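Local coordinates for versicolorin reductase (Brucella melitensis, PDB 4NIM), which probably catalyses an NAD(P)(H)-dependent oxidation or reduction, as short-chain dehydrogenases/reductases do, at residues 190-194 against 244-250. Residues are numbered along the deposited sequence; the frame is centred on the assembly and turned at random.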
ATOM      1  N   ARG A 190      -7.737 -10.694   5.942  1.00 19.12           N
ATOM      2  CA  ARG A 190      -7.555  -9.565   6.853  1.00 18.82           C
ATOM      3  C   ARG A 190      -7.105  -8.381   6.034  1.00 17.86           C
ATOM      4  O   ARG A 190      -6.330  -8.570   5.099  1.00 18.48           O
ATOM      5  CB  ARG A 190      -6.532  -9.878   7.927  1.00 18.64           C
ATOM      6  CG  ARG A 190      -6.978 -11.056   8.750  1.00 20.27           C
ATOM      7  CD  ARG A 190      -6.026 -11.334   9.888  1.00 21.25           C
ATOM      8  NE  ARG A 190      -4.656 -11.528   9.443  1.00 21.29           N
ATOM      9  CZ  ARG A 190      -3.639 -10.681   9.650  1.00 21.61           C
ATOM     10  NH1 ARG A 190      -3.795  -9.533  10.313  1.00 21.12           N
ATOM     11  NH2 ARG A 190      -2.414 -11.037   9.262  1.00 22.42           N
ATOM     12  N   VAL A 191      -7.702  -7.228   6.293  1.00 17.74           N
ATOM     13  CA  VAL A 191      -7.386  -5.978   5.578  1.00 17.15           C
ATOM     14  C   VAL A 191      -7.185  -4.843   6.584  1.00 16.35           C
ATOM     15  O   VAL A 191      -8.120  -4.441   7.280  1.00 16.38           O
ATOM     16  CB  VAL A 191      -8.498  -5.586   4.602  1.00 18.19           C
ATOM     17  CG1 VAL A 191      -8.023  -4.458   3.682  1.00 18.25           C
ATOM     18  CG2 VAL A 191      -8.964  -6.807   3.783  1.00 19.13           C
ATOM     19  N   ASN A 192      -5.987  -4.305   6.616  1.00 15.70           N
ATOM     20  CA  ASN A 192      -5.612  -3.302   7.584  1.00 15.91           C
ATOM     21  C   ASN A 192      -4.911  -2.162   6.901  1.00 15.73           C
ATOM     22  O   ASN A 192      -4.377  -2.307   5.771  1.00 16.48           O
ATOM     23  CB  ASN A 192      -4.709  -3.897   8.645  1.00 16.21           C
ATOM     24  CG  ASN A 192      -5.424  -4.887   9.521  1.00 16.62           C
ATOM     25  OD1 ASN A 192      -6.270  -4.532  10.338  1.00 17.36           O
ATOM     26  ND2 ASN A 192      -5.046  -6.138   9.381  1.00 17.22           N
ATOM     27  N   SER A 193      -4.928  -1.016   7.574  1.00 16.01           N
ATOM     28  CA  SER A 193      -4.294   0.170   7.038  1.00 15.94           C
ATOM     29  C   SER A 193      -3.195   0.710   7.928  1.00 15.73           C
ATOM     30  O   SER A 193      -3.325   0.715   9.136  1.00 16.35           O
ATOM     31  CB  SER A 193      -5.378   1.285   6.866  1.00 16.76           C
ATOM     32  OG  SER A 193      -4.758   2.437   6.328  1.00 17.88           O
ATOM     33  N   LEU A 194      -2.130   1.181   7.300  1.00 15.66           N
ATOM     34  CA  LEU A 194      -1.063   1.843   8.004  1.00 16.20           C
ATOM     35  C   LEU A 194      -1.023   3.273   7.499  1.00 16.40           C
ATOM     36  O   LEU A 194      -0.802   3.505   6.302  1.00 16.65           O
ATOM     37  CB  LEU A 194       0.282   1.129   7.779  1.00 16.39           C
ATOM     38  CG  LEU A 194       1.405   1.681   8.657  1.00 17.45           C
ATOM     39  CD1 LEU A 194       1.201   1.290  10.113  1.00 17.93           C
ATOM     40  CD2 LEU A 194       2.758   1.165   8.148  1.00 18.57           C
ATOM     41  N   LEU A 244       1.583  -6.422  10.090  1.00 21.12           N
ATOM     42  CA  LEU A 244       0.211  -6.478   9.647  1.00 20.71           C
ATOM     43  C   LEU A 244      -0.028  -7.526   8.575  1.00 21.03           C
ATOM     44  O   LEU A 244      -1.131  -8.039   8.487  1.00 21.12           O
ATOM     45  CB  LEU A 244      -0.267  -5.124   9.105  1.00 19.89           C
ATOM     46  CG  LEU A 244      -0.276  -3.969  10.102  1.00 19.97           C
ATOM     47  CD1 LEU A 244      -0.557  -2.622   9.410  1.00 19.66           C
ATOM     48  CD2 LEU A 244      -1.324  -4.252  11.157  1.00 19.38           C
ATOM     49  N   ALA A 245       1.023  -7.867   7.823  1.00 22.25           N
ATOM     50  CA  ALA A 245       0.943  -8.858   6.755  1.00 22.93           C
ATOM     51  C   ALA A 245       1.135 -10.264   7.224  1.00 25.06           C
ATOM     52  O   ALA A 245       0.837 -11.183   6.448  1.00 25.69           O
ATOM     53  CB  ALA A 245       1.993  -8.566   5.693  1.00 23.41           C
ATOM     54  N   SER A 246       1.576 -10.436   8.476  1.00 26.07           N
ATOM     55  CA  SER A 246       2.024 -11.723   9.020  0.50 27.06           C
ATOM     56  C   SER A 246       1.106 -12.220  10.127  1.00 27.99           C
ATOM     57  O   SER A 246       0.263 -11.488  10.611  1.00 28.21           O
ATOM     58  CB  SER A 246       3.416 -11.567   9.645  0.50 27.21           C
ATOM     59  OG  SER A 246       3.341 -10.848  10.869  0.50 26.61           O
ATOM     60  N   GLU A 247       1.330 -13.473  10.539  1.00 28.61           N
ATOM     61  CA  GLU A 247       0.580 -14.151  11.614  1.00 28.45           C
ATOM     62  C   GLU A 247       0.744 -13.465  12.939  1.00 26.64           C
ATOM     63  O   GLU A 247      -0.047 -13.685  13.842  1.00 27.42           O
ATOM     64  CB  GLU A 247       1.039 -15.644  11.766  1.00 28.46           C
ATOM     65  N   GLU A 248       1.774 -12.637  13.080  1.00 26.06           N
ATOM     66  CA  GLU A 248       2.056 -12.001  14.337  1.00 25.51           C
ATOM     67  C   GLU A 248       0.914 -11.047  14.747  1.00 23.79           C
ATOM     68  O   GLU A 248       0.681 -10.846  15.922  1.00 23.87           O
ATOM     69  CB  GLU A 248       3.381 -11.248  14.240  1.00 26.94           C
ATOM     70  CG  GLU A 248       4.092 -11.011  15.538  1.00 27.93           C
ATOM     71  CD  GLU A 248       4.447 -12.243  16.362  1.00 29.29           C
ATOM     72  OE1 GLU A 248       4.653 -13.338  15.839  1.00 30.65           O
ATOM     73  OE2 GLU A 248       4.503 -12.105  17.586  1.00 29.39           O
ATOM     74  N   SER A 249       0.192 -10.488  13.778  1.00 21.89           N
ATOM     75  CA  SER A 249      -0.968  -9.617  14.086  1.00 21.23           C
ATOM     76  C   SER A 249      -2.295 -10.354  14.257  1.00 21.23           C
ATOM     77  O   SER A 249      -3.378  -9.712  14.465  1.00 21.27           O
ATOM     78  CB  SER A 249      -1.085  -8.524  13.051  1.00 20.78           C
ATOM     79  OG  SER A 249      -1.182  -9.070  11.753  1.00 20.92           O
ATOM     80  N   GLY A 250      -2.210 -11.675  14.209  1.00 21.75           N
ATOM     81  CA  GLY A 250      -3.313 -12.569  14.548  1.00 22.35           C
ATOM     82  C   GLY A 250      -4.523 -12.300  13.677  1.00 21.94           C
ATOM     83  O   GLY A 250      -4.400 -12.161  12.440  1.00 21.37           O
TER
HETATM   84  O   HOH W   1      -3.295  -7.017   7.197  1.00 21.41           O
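R190 reaches from the start of strand 190-196 to the turn after helix 234-245, touching L244, S246, S249 and G250 on the way. Its CB points toward that turn, and with chi1 at -61° CG stands anti to the carbonyl carbon. The aliphatic part then runs out to CD, which lies 3.1 Å from G250 O, before a bend at chi3 (-55°) turns the guanidinium toward the carbonyls of the turn. G250 O sits 3.0 Å above one face of that group, offset toward its rim; the approach is too steep for a hydrogen bond from NE but should be electrostatically favourable. NH1 gives a weak bond to S249 OG (3.0 Å, 132°), a hydroxyl also hydrogen-bonded to F243 O, and another bond to M252 O. NH2 gives a weak bond to L244 O at 3.4 Å and comes within 3.0 Å of S246 O. Arginine suits this place because one planar cation can serve several carbonyls where the helix ends. The fold is the Rossmann-type parallel sheet of the SDR family: helix 234-245 packs on strand 190-196, and its outgoing turn leads back to edge strand 256-259 alongside. Farther along the strand, N192 is tied to the helix end through a water that accepts from ND2 and donates to L244 O, and directly to the 252-255 backbone, ND2 binding M252 O and OD1 accepting from A255 N. L244, which is not beta-branched and so sits easily in a helix, brings its two methyls against the strand, CD2 4.2 Å from N192 CB and CD1 equally far from L194 CB.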